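PDB 6HLX: AgaA from Rhizobium radiobacter, which binds the opine agropinic acid as the periplasmic solute-binding protein of an ABC transporter, for import into the bacterium. Local coordinates for residues A[68-71]-A[75-78]; A[237-242]-A[472-477]; A[375-380]-A[446-451]. All coordinates share one frame; numbering follows the deposited sequence. Where two conformers were deposited one is given.

Interaction 1. Residues A[68-71]-A[75-78]; sequences QAKF and TTVT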
ATOM      1  N   GLN A  68     -24.750 -14.561   2.619  1.00 23.61           N
ATOM      2  CA  GLN A  68     -25.817 -14.149   1.707  1.00 24.15           C
ATOM      3  C   GLN A  68     -25.560 -12.651   1.443  1.00 25.91           C
ATOM      4  O   GLN A  68     -25.561 -11.846   2.373  1.00 24.31           O
ATOM      5  CB  GLN A  68     -27.215 -14.357   2.338  1.00 26.39           C
ATOM      6  CG  GLN A  68     -28.347 -13.744   1.514  1.00 32.47           C
ATOM      7  CD  GLN A  68     -28.422 -14.218   0.079  1.00 51.10           C
ATOM      8  OE1 GLN A  68     -28.331 -15.420  -0.214  1.00 42.24           O
ATOM      9  NE2 GLN A  68     -28.605 -13.267  -0.851  1.00 43.69           N
ATOM     10  N   ALA A  69     -25.243 -12.304   0.204  1.00 22.92           N
ATOM     11  CA  ALA A  69     -24.875 -10.929  -0.130  1.00 22.32           C
ATOM     12  C   ALA A  69     -25.210 -10.631  -1.576  1.00 24.87           C
ATOM     13  O   ALA A  69     -25.282 -11.546  -2.398  1.00 23.66           O
ATOM     14  CB  ALA A  69     -23.359 -10.735   0.099  1.00 22.39           C
ATOM     15  N   LYS A  70     -25.422  -9.337  -1.893  1.00 21.83           N
ATOM     16  CA  LYS A  70     -25.711  -8.925  -3.256  1.00 21.73           C
ATOM     17  C   LYS A  70     -24.702  -7.909  -3.772  1.00 24.06           C
ATOM     18  O   LYS A  70     -24.114  -7.146  -2.996  1.00 23.52           O
ATOM     19  CB  LYS A  70     -27.120  -8.298  -3.332  1.00 23.19           C
ATOM     20  CG  LYS A  70     -28.236  -9.347  -3.246  1.00 27.90           C
ATOM     21  CD  LYS A  70     -29.576  -8.712  -3.583  1.00 40.85           C
ATOM     22  CE  LYS A  70     -30.673  -9.736  -3.770  1.00 59.09           C
ATOM     23  NZ  LYS A  70     -31.135 -10.289  -2.474  1.00 73.09           N
ATOM     24  N   PHE A  71     -24.536  -7.880  -5.098  1.00 21.24           N
ATOM     25  CA  PHE A  71     -23.778  -6.857  -5.786  1.00 20.49           C
ATOM     26  C   PHE A  71     -24.709  -5.662  -5.988  1.00 22.56           C
ATOM     27  O   PHE A  71     -25.942  -5.806  -5.883  1.00 22.50           O
ATOM     28  CB  PHE A  71     -23.275  -7.353  -7.137  1.00 22.30           C
ATOM     29  CG  PHE A  71     -22.181  -8.383  -7.022  1.00 22.05           C
ATOM     30  CD1 PHE A  71     -20.916  -8.032  -6.545  1.00 23.48           C
ATOM     31  CD2 PHE A  71     -22.387  -9.684  -7.458  1.00 23.73           C
ATOM     32  CE1 PHE A  71     -19.880  -8.980  -6.479  1.00 23.76           C
ATOM     33  CE2 PHE A  71     -21.358 -10.633  -7.398  1.00 25.82           C
ATOM     34  CZ  PHE A  71     -20.108 -10.279  -6.906  1.00 23.69           C
ATOM     35  N   THR A  75     -27.661  -8.556  -8.327  1.00 25.81           N
ATOM     36  CA  THR A  75     -27.316  -9.973  -8.501  1.00 25.46           C
ATOM     37  C   THR A  75     -26.703 -10.523  -7.211  1.00 28.44           C
ATOM     38  O   THR A  75     -26.167  -9.756  -6.409  1.00 26.01           O
ATOM     39  CB  THR A  75     -26.449 -10.222  -9.746  1.00 32.27           C
ATOM     40  OG1 THR A  75     -25.149  -9.609  -9.589  1.00 27.87           O
ATOM     41  CG2 THR A  75     -27.154  -9.788 -11.067  1.00 29.84           C
ATOM     42  N   THR A  76     -26.814 -11.842  -6.995  1.00 25.56           N
ATOM     43  CA  THR A  76     -26.305 -12.477  -5.776  1.00 24.74           C
ATOM     44  C   THR A  76     -24.824 -12.786  -5.897  1.00 26.62           C
ATOM     45  O   THR A  76     -24.356 -13.172  -6.969  1.00 26.97           O
ATOM     46  CB  THR A  76     -27.126 -13.742  -5.482  1.00 33.74           C
ATOM     47  OG1 THR A  76     -28.481 -13.339  -5.293  1.00 34.42           O
ATOM     48  CG2 THR A  76     -26.654 -14.490  -4.225  1.00 30.82           C
ATOM     49  N   VAL A  77     -24.090 -12.613  -4.803  1.00 22.57           N
ATOM     50  CA  VAL A  77     -22.652 -12.942  -4.782  1.00 20.64           C
ATOM     51  C   VAL A  77     -22.534 -14.460  -4.751  1.00 24.77           C
ATOM     52  O   VAL A  77     -23.098 -15.103  -3.861  1.00 23.46           O
ATOM     53  CB  VAL A  77     -21.917 -12.302  -3.579  1.00 22.92           C
ATOM     54  CG1 VAL A  77     -20.443 -12.739  -3.547  1.00 22.59           C
ATOM     55  CG2 VAL A  77     -22.020 -10.780  -3.624  1.00 22.06           C
ATOM     56  N   THR A  78     -21.818 -15.043  -5.730  1.00 21.93           N
ATOM     57  CA  THR A  78     -21.696 -16.504  -5.795  1.00 21.24           C
ATOM     58  C   THR A  78     -20.234 -16.913  -5.938  1.00 23.70           C
ATOM     59  O   THR A  78     -19.360 -16.080  -6.249  1.00 22.76           O
ATOM     60  CB  THR A  78     -22.512 -17.083  -6.975  1.00 29.71           C
ATOM     61  OG1 THR A  78     -21.842 -16.782  -8.195  1.00 29.95           O
ATOM     62  CG2 THR A  78     -23.975 -16.587  -7.011  1.00 27.53           C
TER
HETATM   63  O   HOH W   1     -24.470 -14.758  -1.456  1.00 24.72           O

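Interaction 2. Residues A[237-242]-A[472-477]; sequences TGPFMG and LTFQSG. With EDO (1,2-ethanediol), chain B.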
ATOM      1  N   THR A 237       1.881   6.246  12.592  1.00 27.90           N
ATOM      2  CA  THR A 237       3.327   6.250  12.278  1.00 27.76           C
ATOM      3  C   THR A 237       3.729   4.923  11.599  1.00 34.60           C
ATOM      4  O   THR A 237       4.777   4.340  11.937  1.00 37.44           O
ATOM      5  CB  THR A 237       4.170   6.422  13.533  1.00 33.48           C
ATOM      6  OG1 THR A 237       3.817   5.374  14.439  1.00 40.44           O
ATOM      7  CG2 THR A 237       4.035   7.779  14.149  1.00 29.33           C
ATOM      8  N   GLY A 238       2.940   4.505  10.619  1.00 26.46           N
ATOM      9  CA  GLY A 238       3.106   3.234   9.914  1.00 23.49           C
ATOM     10  C   GLY A 238       4.060   3.176   8.738  1.00 23.76           C
ATOM     11  O   GLY A 238       4.844   2.221   8.662  1.00 22.82           O
ATOM     12  N   PRO A 239       4.005   4.130   7.783  1.00 18.77           N
ATOM     13  CA  PRO A 239       4.860   3.992   6.590  1.00 18.16           C
ATOM     14  C   PRO A 239       6.306   4.367   6.804  1.00 20.88           C
ATOM     15  O   PRO A 239       6.659   5.049   7.767  1.00 20.12           O
ATOM     16  CB  PRO A 239       4.203   4.920   5.543  1.00 19.26           C
ATOM     17  CG  PRO A 239       2.846   5.365   6.161  1.00 22.53           C
ATOM     18  CD  PRO A 239       3.109   5.305   7.654  1.00 19.83           C
ATOM     19  N   PHE A 240       7.139   3.928   5.866  1.00 19.01           N
ATOM     20  CA  PHE A 240       8.560   4.268   5.865  1.00 17.88           C
ATOM     21  C   PHE A 240       8.900   4.952   4.522  1.00 22.25           C
ATOM     22  O   PHE A 240       8.163   4.803   3.527  1.00 22.23           O
ATOM     23  CB  PHE A 240       9.444   3.011   6.074  1.00 19.30           C
ATOM     24  CG  PHE A 240       9.042   1.811   5.238  1.00 19.87           C
ATOM     25  CD1 PHE A 240       9.325   1.762   3.872  1.00 20.13           C
ATOM     26  CD2 PHE A 240       8.394   0.726   5.817  1.00 20.98           C
ATOM     27  CE1 PHE A 240       8.925   0.662   3.094  1.00 21.56           C
ATOM     28  CE2 PHE A 240       8.017  -0.384   5.040  1.00 21.77           C
ATOM     29  CZ  PHE A 240       8.274  -0.405   3.682  1.00 19.79           C
ATOM     30  N   MET A 241      10.017   5.676   4.505  1.00 20.07           N
ATOM     31  CA  MET A 241      10.604   6.297   3.309  1.00 18.42           C
ATOM     32  C   MET A 241      11.905   5.569   3.020  1.00 21.67           C
ATOM     33  O   MET A 241      12.685   5.305   3.934  1.00 22.03           O
ATOM     34  CB  MET A 241      10.911   7.801   3.501  1.00 20.02           C
ATOM     35  CG  MET A 241       9.667   8.660   3.735  1.00 22.53           C
ATOM     36  SD  MET A 241       8.461   8.586   2.404  1.00 23.45           S
ATOM     37  CE  MET A 241       9.370   9.355   1.095  1.00 22.23           C
ATOM     38  N   GLY A 242      12.174   5.312   1.750  1.00 20.68           N
ATOM     39  CA  GLY A 242      13.406   4.629   1.358  1.00 20.44           C
ATOM     40  C   GLY A 242      13.595   4.659  -0.140  1.00 21.88           C
ATOM     41  O   GLY A 242      13.127   5.589  -0.804  1.00 20.18           O
ATOM     42  N   LEU A 472      -1.675  -0.665   8.327  1.00 18.41           N
ATOM     43  CA  LEU A 472      -3.021  -0.633   7.730  1.00 18.84           C
ATOM     44  C   LEU A 472      -3.495   0.771   7.390  1.00 20.69           C
ATOM     45  O   LEU A 472      -4.626   0.930   6.900  1.00 19.94           O
ATOM     46  CB  LEU A 472      -4.048  -1.308   8.661  1.00 19.04           C
ATOM     47  CG  LEU A 472      -3.831  -2.791   8.871  1.00 23.28           C
ATOM     48  CD1 LEU A 472      -4.780  -3.313   9.877  1.00 22.50           C
ATOM     49  CD2 LEU A 472      -3.986  -3.549   7.561  1.00 23.67           C
ATOM     50  N   THR A 473      -2.652   1.806   7.621  1.00 17.26           N
ATOM     51  CA  THR A 473      -3.119   3.188   7.391  1.00 17.47           C
ATOM     52  C   THR A 473      -3.653   3.439   5.970  1.00 19.49           C
ATOM     53  O   THR A 473      -4.658   4.151   5.831  1.00 19.31           O
ATOM     54  CB  THR A 473      -2.070   4.236   7.799  1.00 20.25           C
ATOM     55  OG1 THR A 473      -2.618   5.557   7.623  1.00 19.31           O
ATOM     56  CG2 THR A 473      -0.754   4.103   7.016  1.00 18.69           C
ATOM     57  N   PHE A 474      -3.041   2.852   4.932  1.00 17.75           N
ATOM     58  CA  PHE A 474      -3.521   3.087   3.556  1.00 16.77           C
ATOM     59  C   PHE A 474      -4.896   2.441   3.258  1.00 21.45           C
ATOM     60  O   PHE A 474      -5.476   2.706   2.197  1.00 20.45           O
ATOM     61  CB  PHE A 474      -2.486   2.666   2.510  1.00 18.64           C
ATOM     62  CG  PHE A 474      -1.184   3.442   2.480  1.00 19.08           C
ATOM     63  CD1 PHE A 474      -1.067   4.680   3.118  1.00 20.64           C
ATOM     64  CD2 PHE A 474      -0.089   2.966   1.760  1.00 20.89           C
ATOM     65  CE1 PHE A 474       0.126   5.415   3.047  1.00 21.78           C
ATOM     66  CE2 PHE A 474       1.116   3.691   1.717  1.00 21.96           C
ATOM     67  CZ  PHE A 474       1.214   4.906   2.359  1.00 20.20           C
ATOM     68  N   GLN A 475      -5.376   1.565   4.177  1.00 18.38           N
ATOM     69  CA  GLN A 475      -6.688   0.911   4.043  1.00 18.11           C
ATOM     70  C   GLN A 475      -7.748   1.611   4.888  1.00 21.34           C
ATOM     71  O   GLN A 475      -8.866   1.095   5.011  1.00 20.97           O
ATOM     72  CB  GLN A 475      -6.608  -0.571   4.437  1.00 19.51           C
ATOM     73  CG  GLN A 475      -5.677  -1.359   3.511  1.00 21.89           C
ATOM     74  CD  GLN A 475      -5.829  -2.838   3.724  1.00 26.07           C
ATOM     75  OE1 GLN A 475      -6.805  -3.286   4.311  1.00 26.87           O
ATOM     76  NE2 GLN A 475      -4.862  -3.613   3.250  1.00 24.33           N
ATOM     77  N   SER A 476      -7.421   2.772   5.476  1.00 19.28           N
ATOM     78  CA  SER A 476      -8.345   3.507   6.361  1.00 18.05           C
ATOM     79  C   SER A 476      -9.696   3.834   5.726  1.00 21.37           C
ATOM     80  O   SER A 476     -10.693   3.986   6.458  1.00 20.81           O
ATOM     81  CB  SER A 476      -7.702   4.781   6.902  1.00 19.27           C
ATOM     82  OG  SER A 476      -6.562   4.487   7.695  1.00 20.97           O
ATOM     83  N   GLY A 477      -9.734   3.902   4.381  1.00 17.96           N
ATOM     84  CA  GLY A 477     -10.996   4.131   3.665  1.00 18.62           C
ATOM     85  C   GLY A 477     -12.061   3.086   3.984  1.00 21.95           C
ATOM     86  O   GLY A 477     -13.262   3.370   3.876  1.00 21.06           O
TER
HETATM   87  C1  EDO B 631       7.455   1.385  13.664  1.00 54.37           C
HETATM   88  O1  EDO B 631       6.263   2.083  13.370  1.00 57.14           O
HETATM   89  C2  EDO B 631       7.278   0.640  15.003  1.00 51.98           C
HETATM   90  O2  EDO B 631       8.491   0.006  15.329  1.00 48.38           O

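Interaction 3. Residues A[375-380]-A[446-451]; sequences TVMGSL and LVYFMW. With G9Z (agropinic acid), chain E.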
ATOM      1  N   THR A 375      13.864   4.773  -7.439  1.00 19.24           N
ATOM      2  CA  THR A 375      12.688   5.598  -7.108  1.00 18.75           C
ATOM      3  C   THR A 375      12.533   5.768  -5.624  1.00 22.04           C
ATOM      4  O   THR A 375      12.901   4.865  -4.864  1.00 20.42           O
ATOM      5  CB  THR A 375      11.393   5.036  -7.759  1.00 21.64           C
ATOM      6  OG1 THR A 375      10.289   5.936  -7.535  1.00 21.87           O
ATOM      7  CG2 THR A 375      10.981   3.635  -7.218  1.00 21.78           C
ATOM      8  N   VAL A 376      12.063   6.958  -5.218  1.00 20.12           N
ATOM      9  CA  VAL A 376      11.725   7.223  -3.817  1.00 19.16           C
ATOM     10  C   VAL A 376      10.560   6.266  -3.469  1.00 21.35           C
ATOM     11  O   VAL A 376       9.553   6.185  -4.190  1.00 21.09           O
ATOM     12  CB  VAL A 376      11.339   8.703  -3.592  1.00 22.30           C
ATOM     13  CG1 VAL A 376      10.732   8.921  -2.206  1.00 22.02           C
ATOM     14  CG2 VAL A 376      12.565   9.603  -3.795  1.00 21.81           C
ATOM     15  N   MET A 377      10.704   5.561  -2.346  1.00 19.27           N
ATOM     16  CA  MET A 377       9.711   4.593  -1.885  1.00 17.79           C
ATOM     17  C   MET A 377       9.069   5.172  -0.631  1.00 21.61           C
ATOM     18  O   MET A 377       9.768   5.418   0.343  1.00 21.76           O
ATOM     19  CB  MET A 377      10.448   3.255  -1.540  1.00 19.20           C
ATOM     20  CG  MET A 377       9.577   2.223  -0.801  1.00 21.88           C
ATOM     21  SD  MET A 377      10.447   0.661  -0.497  1.00 23.57           S
ATOM     22  CE  MET A 377      11.768   1.194   0.701  1.00 21.51           C
ATOM     23  N   GLY A 378       7.761   5.393  -0.681  1.00 19.77           N
ATOM     24  CA  GLY A 378       6.934   5.825   0.445  1.00 19.71           C
ATOM     25  C   GLY A 378       5.916   4.719   0.590  1.00 22.08           C
ATOM     26  O   GLY A 378       5.012   4.614  -0.237  1.00 19.50           O
ATOM     27  N   SER A 379       6.125   3.780   1.529  1.00 18.14           N
ATOM     28  CA  SER A 379       5.270   2.590   1.521  1.00 18.24           C
ATOM     29  C   SER A 379       5.205   1.882   2.849  1.00 19.85           C
ATOM     30  O   SER A 379       5.594   2.451   3.869  1.00 18.72           O
ATOM     31  CB  SER A 379       5.703   1.627   0.410  1.00 19.02           C
ATOM     32  OG  SER A 379       4.622   0.770   0.047  1.00 19.87           O
ATOM     33  N   LEU A 380       4.635   0.672   2.852  1.00 16.95           N
ATOM     34  CA  LEU A 380       4.456  -0.092   4.103  1.00 16.56           C
ATOM     35  C   LEU A 380       4.203  -1.534   3.735  1.00 19.12           C
ATOM     36  O   LEU A 380       4.048  -1.843   2.540  1.00 19.33           O
ATOM     37  CB  LEU A 380       3.266   0.485   4.908  1.00 16.99           C
ATOM     38  CG  LEU A 380       2.068   1.058   4.140  1.00 20.39           C
ATOM     39  CD1 LEU A 380       1.299  -0.025   3.356  1.00 20.79           C
ATOM     40  CD2 LEU A 380       1.105   1.764   5.105  1.00 21.71           C
ATOM     41  N   LEU A 446      16.688  -3.280  -0.931  1.00 22.26           N
ATOM     42  CA  LEU A 446      15.869  -2.136  -0.517  1.00 21.12           C
ATOM     43  C   LEU A 446      16.689  -1.363   0.511  1.00 22.78           C
ATOM     44  O   LEU A 446      17.373  -1.968   1.334  1.00 21.93           O
ATOM     45  CB  LEU A 446      14.547  -2.569   0.145  1.00 21.08           C
ATOM     46  CG  LEU A 446      13.372  -3.108  -0.720  1.00 24.22           C
ATOM     47  CD1 LEU A 446      12.899  -2.089  -1.777  1.00 23.89           C
ATOM     48  CD2 LEU A 446      13.668  -4.463  -1.324  1.00 24.09           C
ATOM     49  N   VAL A 447      16.587  -0.034   0.479  1.00 20.44           N
ATOM     50  CA  VAL A 447      17.271   0.821   1.453  1.00 20.11           C
ATOM     51  C   VAL A 447      16.184   1.638   2.145  1.00 23.37           C
ATOM     52  O   VAL A 447      15.240   2.111   1.483  1.00 22.44           O
ATOM     53  CB  VAL A 447      18.369   1.682   0.781  1.00 23.19           C
ATOM     54  CG1 VAL A 447      18.731   2.883   1.645  1.00 23.95           C
ATOM     55  CG2 VAL A 447      19.612   0.833   0.481  1.00 22.68           C
ATOM     56  N   TYR A 448      16.291   1.788   3.492  1.00 19.97           N
ATOM     57  CA  TYR A 448      15.256   2.489   4.259  1.00 20.32           C
ATOM     58  C   TYR A 448      15.876   3.639   5.034  1.00 25.18           C
ATOM     59  O   TYR A 448      16.969   3.486   5.591  1.00 25.17           O
ATOM     60  CB  TYR A 448      14.584   1.518   5.248  1.00 21.69           C
ATOM     61  CG  TYR A 448      14.079   0.246   4.612  1.00 20.49           C
ATOM     62  CD1 TYR A 448      14.890  -0.885   4.528  1.00 21.56           C
ATOM     63  CD2 TYR A 448      12.764   0.145   4.153  1.00 20.55           C
ATOM     64  CE1 TYR A 448      14.429  -2.064   3.941  1.00 22.67           C
ATOM     65  CE2 TYR A 448      12.287  -1.037   3.584  1.00 20.91           C
ATOM     66  CZ  TYR A 448      13.119  -2.145   3.505  1.00 25.26           C
ATOM     67  OH  TYR A 448      12.665  -3.319   2.963  1.00 23.36           O
ATOM     68  N   PHE A 449      15.149   4.770   5.114  1.00 21.17           N
ATOM     69  CA  PHE A 449      15.691   5.947   5.781  1.00 22.09           C
ATOM     70  C   PHE A 449      14.958   6.397   7.008  1.00 23.88           C
ATOM     71  O   PHE A 449      15.616   6.866   7.937  1.00 24.35           O
ATOM     72  CB  PHE A 449      15.769   7.125   4.793  1.00 23.57           C
ATOM     73  CG  PHE A 449      16.746   6.887   3.659  1.00 25.36           C
ATOM     74  CD1 PHE A 449      18.031   6.415   3.912  1.00 28.44           C
ATOM     75  CD2 PHE A 449      16.367   7.115   2.337  1.00 28.16           C
ATOM     76  CE1 PHE A 449      18.936   6.193   2.856  1.00 30.25           C
ATOM     77  CE2 PHE A 449      17.271   6.896   1.287  1.00 30.74           C
ATOM     78  CZ  PHE A 449      18.539   6.430   1.556  1.00 29.21           C
ATOM     79  N   MET A 450      13.610   6.311   7.019  1.00 20.76           N
ATOM     80  CA  MET A 450      12.864   6.828   8.163  0.50 20.77           C
ATOM     81  C   MET A 450      11.451   6.291   8.248  1.00 23.47           C
ATOM     82  O   MET A 450      10.892   5.876   7.224  1.00 21.22           O
ATOM     83  CB  MET A 450      12.786   8.371   8.073  0.50 22.95           C
ATOM     84  CG  MET A 450      12.047   8.862   6.835  0.50 25.74           C
ATOM     85  SD  MET A 450      11.733  10.621   6.813  0.50 29.57           S
ATOM     86  CE  MET A 450      10.350  10.724   7.990  0.50 25.70           C
ATOM     87  N   TRP A 451      10.870   6.346   9.455  1.00 20.95           N
ATOM     88  CA  TRP A 451       9.458   6.020   9.693  1.00 20.38           C
ATOM     89  C   TRP A 451       8.788   7.395   9.631  1.00 25.30           C
ATOM     90  O   TRP A 451       9.306   8.369  10.222  1.00 25.89           O
ATOM     91  CB  TRP A 451       9.228   5.483  11.110  1.00 20.01           C
ATOM     92  CG  TRP A 451       9.802   4.130  11.345  1.00 21.62           C
ATOM     93  CD1 TRP A 451      10.873   3.822  12.130  1.00 25.19           C
ATOM     94  CD2 TRP A 451       9.340   2.890  10.782  1.00 21.31           C
ATOM     95  NE1 TRP A 451      11.092   2.460  12.118  1.00 24.81           N
ATOM     96  CE2 TRP A 451      10.154   1.863  11.314  1.00 24.69           C
ATOM     97  CE3 TRP A 451       8.272   2.541   9.934  1.00 22.64           C
ATOM     98  CZ2 TRP A 451       9.979   0.519  10.974  1.00 24.47           C
ATOM     99  CZ3 TRP A 451       8.073   1.197   9.623  1.00 23.23           C
ATOM    100  CH2 TRP A 451       8.928   0.206  10.135  1.00 23.80           C
TER
HETATM  101  OAM G9Z E 604      -0.268   6.535  -3.179  1.00 19.83           O
HETATM  102  CAB G9Z E 604       0.705   7.185  -2.772  1.00 20.73           C
HETATM  103  CAC G9Z E 604       0.835   8.574  -2.975  1.00 21.35           C
HETATM  104  CB  G9Z E 604       2.176   8.986  -2.294  1.00 20.86           C
HETATM  105  CA  G9Z E 604       2.828   7.677  -1.879  1.00 19.50           C
HETATM  106  C   G9Z E 604       3.215   7.708  -0.502  1.00 21.29           C
HETATM  107  O   G9Z E 604       2.358   7.417   0.377  1.00 20.70           O
HETATM  108  N   G9Z E 604       1.799   6.637  -2.209  1.00 18.24           N
HETATM  109  CAG G9Z E 604       1.926   5.173  -1.848  1.00 18.29           C
HETATM  110  CAH G9Z E 604       2.824   4.453  -2.855  1.00 20.27           C
HETATM  111  OAP G9Z E 604       4.123   5.030  -2.735  1.00 20.84           O
HETATM  112  CAI G9Z E 604       2.902   2.944  -2.605  1.00 20.24           C
HETATM  113  OAQ G9Z E 604       1.573   2.446  -2.306  1.00 19.16           O
HETATM  114  CAJ G9Z E 604       3.410   2.173  -3.870  1.00 19.85           C
HETATM  115  OAR G9Z E 604       3.459   0.763  -3.586  1.00 20.34           O
HETATM  116  CAK G9Z E 604       4.755   2.648  -4.471  1.00 19.14           C
HETATM  117  OAT G9Z E 604       4.940   2.048  -5.769  1.00 20.09           O
HETATM  118  CAL G9Z E 604       5.949   2.375  -3.544  1.00 19.08           C
HETATM  119  OAS G9Z E 604       7.148   2.960  -4.100  1.00 20.39           O
HETATM  120  OXT G9Z E 604       4.395   8.060  -0.229  1.00 20.87           O

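Interaction 1. Residues A[68-71]-A[75-78]
A tight hairpin-like loop reverses the chain here, with Lys70 facing Thr76 as a single antiparallel bridge. It is a non-hydrogen-bonded pair, its CA atoms 4.4 Å apart, and a backbone bond brackets it at each end. Val77 N donates to Ala69 O at 2.9 Å in an almost straight N-H line. On the turn side Phe71 N donates to Thr75 O at 2.8 Å, arriving nearly head-on at the carbonyl. The same Thr75 O also receives a CA-H contact from Lys70. The Ala69-Val77 pair has only its one direct bond; in place of a return bond a water is inserted, accepting from Ala69 N and donating to Val77 O.

The side chains pack around Phe71. Val77 CG2 sits over the middle of one ring face, a CH-pi contact with the methyl 3.8 Å from the ring centroid and 8° off its normal. Val77 CG1 is anti to the backbone N (chi1 177°), which leaves CG2 as the methyl turned to the ring, and CG2 also meets Ala69 CB at 4.0 Å. At the ring edge, close to its plane, Thr75 OG1 approaches Phe71 CD2 at 3.5 Å; this hydroxyl is bonded to Asp73 in the turn. On the outer side Thr76 CG2 lies crosswise to the amide of Gln68.

The loop carries the chain from strand 61-66 into helix 79-90. Thr78 is the N-cap of that helix and its N-H is bonded to the Asp81 carboxylate, while Pro140 and Ala158 pack on Phe71 from neighbouring loops.

Interaction 2. Residues A[237-242]-A[472-477]
Pro239 meets Thr473 and Phe474 where the chain passes between the two lobes of this periplasmic binding protein. Residues 237-239 lead from strand 231-234, in the sheet of one lobe, into strand 240-245, in the sheet of the other, consistent with a hinge connection. Their partner is a run of 3-10 turns, 472-477.

The contact across the segments is apolar and small, about 107 Å² in all. Pro239 CG does most of the touching: it lies 3.9 Å from Thr473 CG2, with the proline ring and the threonine side chain crossing at about a right angle, and 4.1 Å from Phe474 CE1, approaching that ring obliquely. With Thr473 OG1 anti to the backbone N (chi1 -177°), CG2 lies between the backbone N and the carbonyl carbon and faces Pro239. Phe474 belongs to the ligand pocket and its ring also touches agropinic acid and Thr23, so the proline rests against a wall of the binding site.

Polar bonds hold each side separately. Thr473 OG1 is bonded to Asn467, and Gly238 N to the side chain of Asn236, just ahead of Pro239. From there Pro239 and Phe240 join the sheet through backbone bonds to Arg452 and Ser379. An ethanediol, probably from the crystallisation liquor, makes a weak bond from O1 to Thr237 O at 3.1 Å.

Within the 3-10 turns, Thr473 O takes two donors from one residue: Ser476 N at 3.1 Å and, more closely, Ser476 OG at 2.7 Å, the hydroxyl coming in 21° from the carbonyl plane.

Interaction 3. Residues A[375-380]-A[446-451]
The Tyr448 ring receives the methyl end of Met377, which comes in obliquely and places CE 3.7 Å from Tyr448 CE2. The same ring stacks edge-to-face with Phe240, and its hydroxyl is hydrogen-bonded to that of Tyr393, which fixes the far end of the tyrosine.

Met377 makes the whole contact from its own strand. Its chain runs out straight, with CG anti to the backbone N (chi1 169°), and bends only at the last torsion, so that sulfur and methyl find different partners. SD lies 3.9 Å from Leu446 CD1, the two side chains crossing at about a right angle. CE turns onward to the backbone of the other strand, 3.7 Å from Val447 O. On the way the side chain passes over Gly242 of the intervening strand, with Met377 CE 3.9 Å from Gly242 CA; the glycine leaves room for the methionine to bridge two strands that are not direct neighbours.

Agropinic acid adjoins the same strand. Its hydroxyl OAP donates to Gly378 O at 2.7 Å. The carboxylate oxygen OXT of agropinic acid lies 3.4 Å from Gly378 CA. Ser379 CB packs on the sugar-derived chain of the ligand, while Ser379 OG is bonded to Tyr392.

In the mixed sheet of this lobe strand 240-245 runs between the two segments, antiparallel to both. Strands 375-379 and 446-451 therefore run in the same general sense, though twisted 61° apart, with their axes 8.9 Å from each other. Phe449 and Met450 form a classic beta bulge opposite Met241. Helices 267-274 and 333-347 pack on the sheet face that carries Val376, Phe449 and Met450: Phe449 touches both, Met450 the first and Val376 the second.

How the interactions relate
Interactions 2 and 3 form one continuous structure, their centres about 12 Å apart. Strand 240-245 joins them: Gly242 N lies 2.8 Å from Met377 O on one side, and Met241 O lies 2.8 Å from Phe449 N on the other, both probable hydrogen bonds. Pro239 CB also packs on Ser379 O, at 3.3 Å. Both contacts border agropinic acid, through Phe474 from the 3-10 turns and through Met377, Gly378 and Ser379 from the sheet. Interaction 1 stands apart near the periphery, its centre about 31 Å from that of interaction 2 and 40 Å from that of interaction 3, on the opposite side of the chain's centre from the latter.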